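Local coordinates for protein A197 (Sulfolobus turreted icosahedral virus, PDB 2C0N) that probably acts as a glycosyltransferase of the GT-A fold, transferring a sugar from an activated donor to an acceptor not yet identified, at residues D83-Y89 / G119-K124; R41-L45 / L57-D61. All blocks are in the same frame, centred on the assembly; numbering follows the deposited sequence.

Interaction 1: D83-Y89 / G119-K124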
# COMPACT_ATOMS: atom_id res chain seq x y z
N ASP A 83 -10.34 25.21 13.90
CA ASP A 83 -9.03 24.58 14.02
C ASP A 83 -8.98 23.17 13.46
O ASP A 83 -7.92 22.69 13.02
CB ASP A 83 -8.61 24.58 15.50
CG ASP A 83 -8.57 25.94 16.11
OD1 ASP A 83 -7.87 26.78 15.53
OD2 ASP A 83 -9.22 26.19 17.16
N VAL A 84 -10.09 22.47 13.53
CA VAL A 84 -10.13 21.05 13.19
C VAL A 84 -11.42 20.82 12.43
O VAL A 84 -12.48 21.33 12.83
CB VAL A 84 -10.15 20.18 14.44
CG1 VAL A 84 -10.39 18.70 14.10
CG2 VAL A 84 -8.86 20.37 15.24
N VAL A 85 -11.32 20.09 11.34
CA VAL A 85 -12.48 19.71 10.54
C VAL A 85 -12.56 18.17 10.52
O VAL A 85 -11.58 17.50 10.17
CB VAL A 85 -12.38 20.29 9.14
CG1 VAL A 85 -13.52 19.84 8.30
CG2 VAL A 85 -12.35 21.83 9.20
N CYS A 86 -13.71 17.63 10.91
CA CYS A 86 -13.92 16.18 11.12
C CYS A 86 -14.77 15.60 10.00
O CYS A 86 -15.73 16.20 9.60
CB CYS A 86 -14.67 15.93 12.40
SG CYS A 86 -13.88 16.65 13.82
N GLY A 87 -14.37 14.41 9.54
CA GLY A 87 -15.18 13.63 8.62
C GLY A 87 -15.91 12.46 9.30
O GLY A 87 -15.60 12.03 10.44
N TYR A 88 -16.84 11.91 8.56
CA TYR A 88 -17.70 10.87 9.07
C TYR A 88 -17.41 9.52 8.55
O TYR A 88 -17.33 9.31 7.35
CB TYR A 88 -19.15 11.17 8.70
CG TYR A 88 -19.80 12.21 9.56
CD1 TYR A 88 -20.48 11.85 10.75
CD2 TYR A 88 -19.78 13.53 9.20
CE1 TYR A 88 -21.08 12.78 11.54
CE2 TYR A 88 -20.42 14.49 9.98
CZ TYR A 88 -21.05 14.11 11.16
OH TYR A 88 -21.69 15.04 11.92
N TYR A 89 -17.31 8.58 9.48
CA TYR A 89 -17.42 7.15 9.21
C TYR A 89 -18.10 6.49 10.42
O TYR A 89 -18.11 7.04 11.53
CB TYR A 89 -16.05 6.56 8.91
CG TYR A 89 -15.05 6.74 10.02
CD1 TYR A 89 -14.22 7.85 10.06
CD2 TYR A 89 -14.91 5.77 11.01
CE1 TYR A 89 -13.31 8.02 11.09
CE2 TYR A 89 -13.97 5.95 12.05
CZ TYR A 89 -13.18 7.08 12.05
OH TYR A 89 -12.27 7.30 13.04
N GLY A 119 -9.54 9.67 13.15
CA GLY A 119 -9.38 8.79 12.03
C GLY A 119 -9.69 9.37 10.67
O GLY A 119 -9.53 8.70 9.68
N PHE A 120 -10.19 10.60 10.63
CA PHE A 120 -10.57 11.26 9.38
C PHE A 120 -10.71 12.72 9.69
O PHE A 120 -11.83 13.26 9.83
CB PHE A 120 -11.89 10.68 8.86
CG PHE A 120 -12.30 11.14 7.48
CD1 PHE A 120 -11.42 11.77 6.63
CD2 PHE A 120 -13.59 10.92 7.05
CE1 PHE A 120 -11.83 12.18 5.36
CE2 PHE A 120 -14.00 11.34 5.80
CZ PHE A 120 -13.10 11.94 4.95
N THR A 121 -9.57 13.38 9.86
CA THR A 121 -9.56 14.60 10.62
C THR A 121 -8.48 15.52 10.08
O THR A 121 -7.34 15.11 9.94
CB THR A 121 -9.23 14.30 12.09
OG1 THR A 121 -10.04 13.21 12.56
CG2 THR A 121 -9.44 15.49 12.96
N PHE A 122 -8.84 16.78 9.82
CA PHE A 122 -7.95 17.76 9.25
C PHE A 122 -7.66 18.80 10.31
O PHE A 122 -8.58 19.33 10.91
CB PHE A 122 -8.63 18.43 8.05
CG PHE A 122 -8.97 17.47 6.93
CD1 PHE A 122 -10.10 16.67 7.00
CD2 PHE A 122 -8.15 17.35 5.83
CE1 PHE A 122 -10.42 15.77 6.00
CE2 PHE A 122 -8.44 16.46 4.83
CZ PHE A 122 -9.59 15.65 4.92
N ILE A 123 -6.38 19.08 10.54
CA ILE A 123 -5.99 20.01 11.60
C ILE A 123 -5.07 21.08 11.02
O ILE A 123 -4.07 20.79 10.41
CB ILE A 123 -5.28 19.30 12.77
CG1 ILE A 123 -6.02 18.01 13.16
CG2 ILE A 123 -5.11 20.27 13.89
CD1 ILE A 123 -5.34 17.22 14.27
N LYS A 124 -5.40 22.34 11.26
CA LYS A 124 -4.59 23.39 10.66
C LYS A 124 -3.29 23.69 11.42
O LYS A 124 -3.22 23.63 12.66
CB LYS A 124 -5.40 24.67 10.44
CG LYS A 124 -5.75 25.50 11.62
CD LYS A 124 -6.56 26.71 11.15
CE LYS A 124 -7.00 27.63 12.25
NZ LYS A 124 -8.02 28.65 11.82
O HOH W 1 -13.53 11.83 12.26
O HOH W 2 -12.36 9.86 13.75
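Val85 and Phe122 face each other as an antiparallel hydrogen-bonded pair: Val85 N donates to Phe122 O at 2.9 Å, and Phe122 N returns an equally short bond to Val85 O. Lys124 N to Asp83 O and Gly87 N to Phe120 O extend the antiparallel pairing on either side, the latter the shortest at 2.8 Å. Weak CA-H...O contacts run from Val84 to Phe122 O, Thr121 to Val85 O and Ile123 to Asp83 O.

Side chains alternate between the two faces of the sheet; Val84, Thr121 and Ile123 share one. Val84 sets CG1 against Thr121 CG2 at 3.5 Å and CG2 against Ile123 CG2, the side chains of Val84 and Ile123 running side by side. On the other face Val85 and Phe122 lie against helix 71-80, and Val85 O meets the Phe122 ring at its edge, in the ring plane. With CG anti to the backbone N (chi1 -172°), Phe120 brings CD2 obliquely to within 3.5 Å of Gly87 CA, where no side chain intervenes. Tyr89 slides past Phe120 in the opposite direction, its ring edge at Phe120 CB, with CE1 3.8 Å away.

Two waters join the segments near Gly87 and Gly119. One donates to Gly87 O, which also takes a bond from Ser98 OG, and makes a long bond to Phe120 O; another accepts from Gly119 N and hydrogen-bonds Tyr89 OH at 2.7 Å. Beyond the pair, strand 162-173 flanks 84-88, and Phe120 and Thr121 form a classic beta bulge opposite Phe59. At the far end Asp83 OD1 and Lys124 NZ stay 4.2 Å apart, too far for a salt bridge; Asp83 OD2 instead accepts from Arg161 N, and Lys124 NZ bonds Phe78 O. Cohesion thus comes from backbone bonds and apolar side chains, the end charges probably adding only modest attraction.

Interaction 2: R41-L45 / L57-D61; sequences REIAL and LAFLD
Asp61 OD1 is gripped twice: Arg41 NH2 donates to it in a 3.2 Å salt bridge, and a water donates to it at 2.8 Å. The same water accepts from Arg41 NH1, so that guanidinium, water and carboxylate are linked in a ring. These groups stand where helix 37-50 packs on strand 56-60, a helix-on-sheet layer of the GT-A fold's alpha/beta core, with the two segment axes 10.5 Å apart and nearly antiparallel.

The salt bridge uses the syn lone pair of OD1 and lies close to the guanidinium plane, at an N-H...O angle of 164°. Guanidinium and carboxylate are themselves nearly coplanar. Arg41 reaches this far because its chain is extended from CG to NE, and its NE forms a second salt bridge with Glu150. Two carboxylates thus fix the guanidinium's orientation and probably offset its charge.

On its way Arg41 passes over Phe59. The guanidinium plane stands steeply to the ring, 78° from it, and an edge rather than a face is presented: NH1 is 3.5 Å from Phe59 CD1, offset toward the rim. CZ lies 4.9 Å from the ring centroid, over the face, a cation-pi contact. Leu57 CD2 sits over the centre of the opposite face, so Phe59 is sandwiched between its strand neighbour two residues back and the arginine.

Toward Leu45 the contact turns apolar. Ala44 CB approaches Phe59 CE1 at 3.7 Å, and Leu57 CD1 comes up to Leu45 CA at 4.1 Å. Phe6 of strand 3-8 and Leu128 of helix 125-128 close around these side chains. At the ring edge, in the plane of Phe59, lies the backbone carbonyl oxygen of Arg41, 3.9 Å from Phe59 CZ.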
# COMPACT_ATOMS: atom_id res chain seq x y z
N ARG A 41 0.87 9.22 16.48
CA ARG A 41 0.32 10.55 16.26
C ARG A 41 1.26 11.66 16.71
O ARG A 41 1.35 12.70 16.09
CB ARG A 41 -1.05 10.72 16.92
CG ARG A 41 -2.06 9.74 16.45
CD ARG A 41 -3.44 10.19 16.79
NE ARG A 41 -4.43 9.14 16.61
CZ ARG A 41 -4.90 8.74 15.44
NH1 ARG A 41 -4.44 9.29 14.32
NH2 ARG A 41 -5.81 7.78 15.37
N GLU A 42 2.00 11.43 17.77
CA GLU A 42 3.00 12.41 18.18
C GLU A 42 4.14 12.53 17.18
O GLU A 42 4.62 13.60 16.93
CB GLU A 42 3.56 12.05 19.55
CG GLU A 42 4.22 13.22 20.25
CD GLU A 42 3.22 14.22 20.71
OE1 GLU A 42 2.30 13.84 21.45
OE2 GLU A 42 3.31 15.38 20.29
N ILE A 43 4.63 11.40 16.68
CA ILE A 43 5.64 11.40 15.63
C ILE A 43 5.13 12.19 14.43
O ILE A 43 5.85 13.02 13.88
CB ILE A 43 5.96 9.95 15.20
CG1 ILE A 43 6.76 9.26 16.30
CG2 ILE A 43 6.73 9.89 13.85
CD1 ILE A 43 6.84 7.78 16.14
N ALA A 44 3.88 11.93 14.04
CA ALA A 44 3.25 12.66 12.92
C ALA A 44 3.30 14.17 13.14
O ALA A 44 3.76 14.88 12.25
CB ALA A 44 1.83 12.24 12.74
N LEU A 45 2.83 14.64 14.30
CA LEU A 45 2.92 16.07 14.68
C LEU A 45 4.34 16.64 14.58
O LEU A 45 4.56 17.70 14.01
CB LEU A 45 2.39 16.28 16.09
CG LEU A 45 2.33 17.73 16.60
CD1 LEU A 45 1.56 18.64 15.62
CD2 LEU A 45 1.72 17.80 18.00
N LEU A 57 -2.50 19.13 8.54
CA LEU A 57 -2.19 17.75 8.90
C LEU A 57 -3.51 17.02 8.87
O LEU A 57 -4.41 17.36 9.66
CB LEU A 57 -1.60 17.70 10.31
CG LEU A 57 -0.86 16.41 10.73
CD1 LEU A 57 -0.16 16.61 12.05
CD2 LEU A 57 -1.81 15.28 10.87
N ALA A 58 -3.62 16.03 7.99
CA ALA A 58 -4.81 15.18 7.93
C ALA A 58 -4.44 13.84 8.53
O ALA A 58 -3.50 13.19 8.04
CB ALA A 58 -5.26 15.01 6.52
N PHE A 59 -5.13 13.43 9.61
CA PHE A 59 -5.03 12.03 10.09
C PHE A 59 -6.10 11.18 9.42
O PHE A 59 -7.28 11.58 9.39
CB PHE A 59 -5.28 11.98 11.59
CG PHE A 59 -4.09 12.36 12.41
CD1 PHE A 59 -2.91 11.68 12.28
CD2 PHE A 59 -4.19 13.34 13.37
CE1 PHE A 59 -1.81 11.98 13.08
CE2 PHE A 59 -3.08 13.65 14.16
CZ PHE A 59 -1.91 12.97 14.00
N LEU A 60 -5.67 10.04 8.89
CA LEU A 60 -6.52 9.07 8.26
C LEU A 60 -6.09 7.71 8.73
O LEU A 60 -4.95 7.32 8.48
CB LEU A 60 -6.41 9.17 6.72
CG LEU A 60 -7.38 8.34 5.88
CD1 LEU A 60 -8.79 8.75 6.12
CD2 LEU A 60 -7.03 8.51 4.41
N ASP A 61 -6.98 7.02 9.47
CA ASP A 61 -6.69 5.68 9.96
C ASP A 61 -6.58 4.79 8.75
O ASP A 61 -7.23 5.03 7.72
CB ASP A 61 -7.79 5.18 10.89
CG ASP A 61 -7.68 5.73 12.30
OD1 ASP A 61 -6.65 6.33 12.68
OD2 ASP A 61 -8.66 5.54 13.02
O HOH W 3 -5.46 8.70 11.94

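Overall arrangement
Interaction 2 closes before interaction 1 opens along the chain, and their centres lie about 11 Å apart. Both belong to the same mixed sheet: strand 56-60 of interaction 2 pairs antiparallel with strand 120-124 of interaction 1, which pairs in turn with 84-88. The two contacts meet directly, through probable backbone hydrogen bonds from Ile123 N to Leu57 O and from Phe59 N to Thr121 O, and through Phe122 packing on Ala58. Interaction 1 therefore joins strands within the sheet, whereas interaction 2 fixes helix 37-50 onto it. Together they tie sheet and helical layer into one core, consistent with the GT-A fold of a glycosyltransferase.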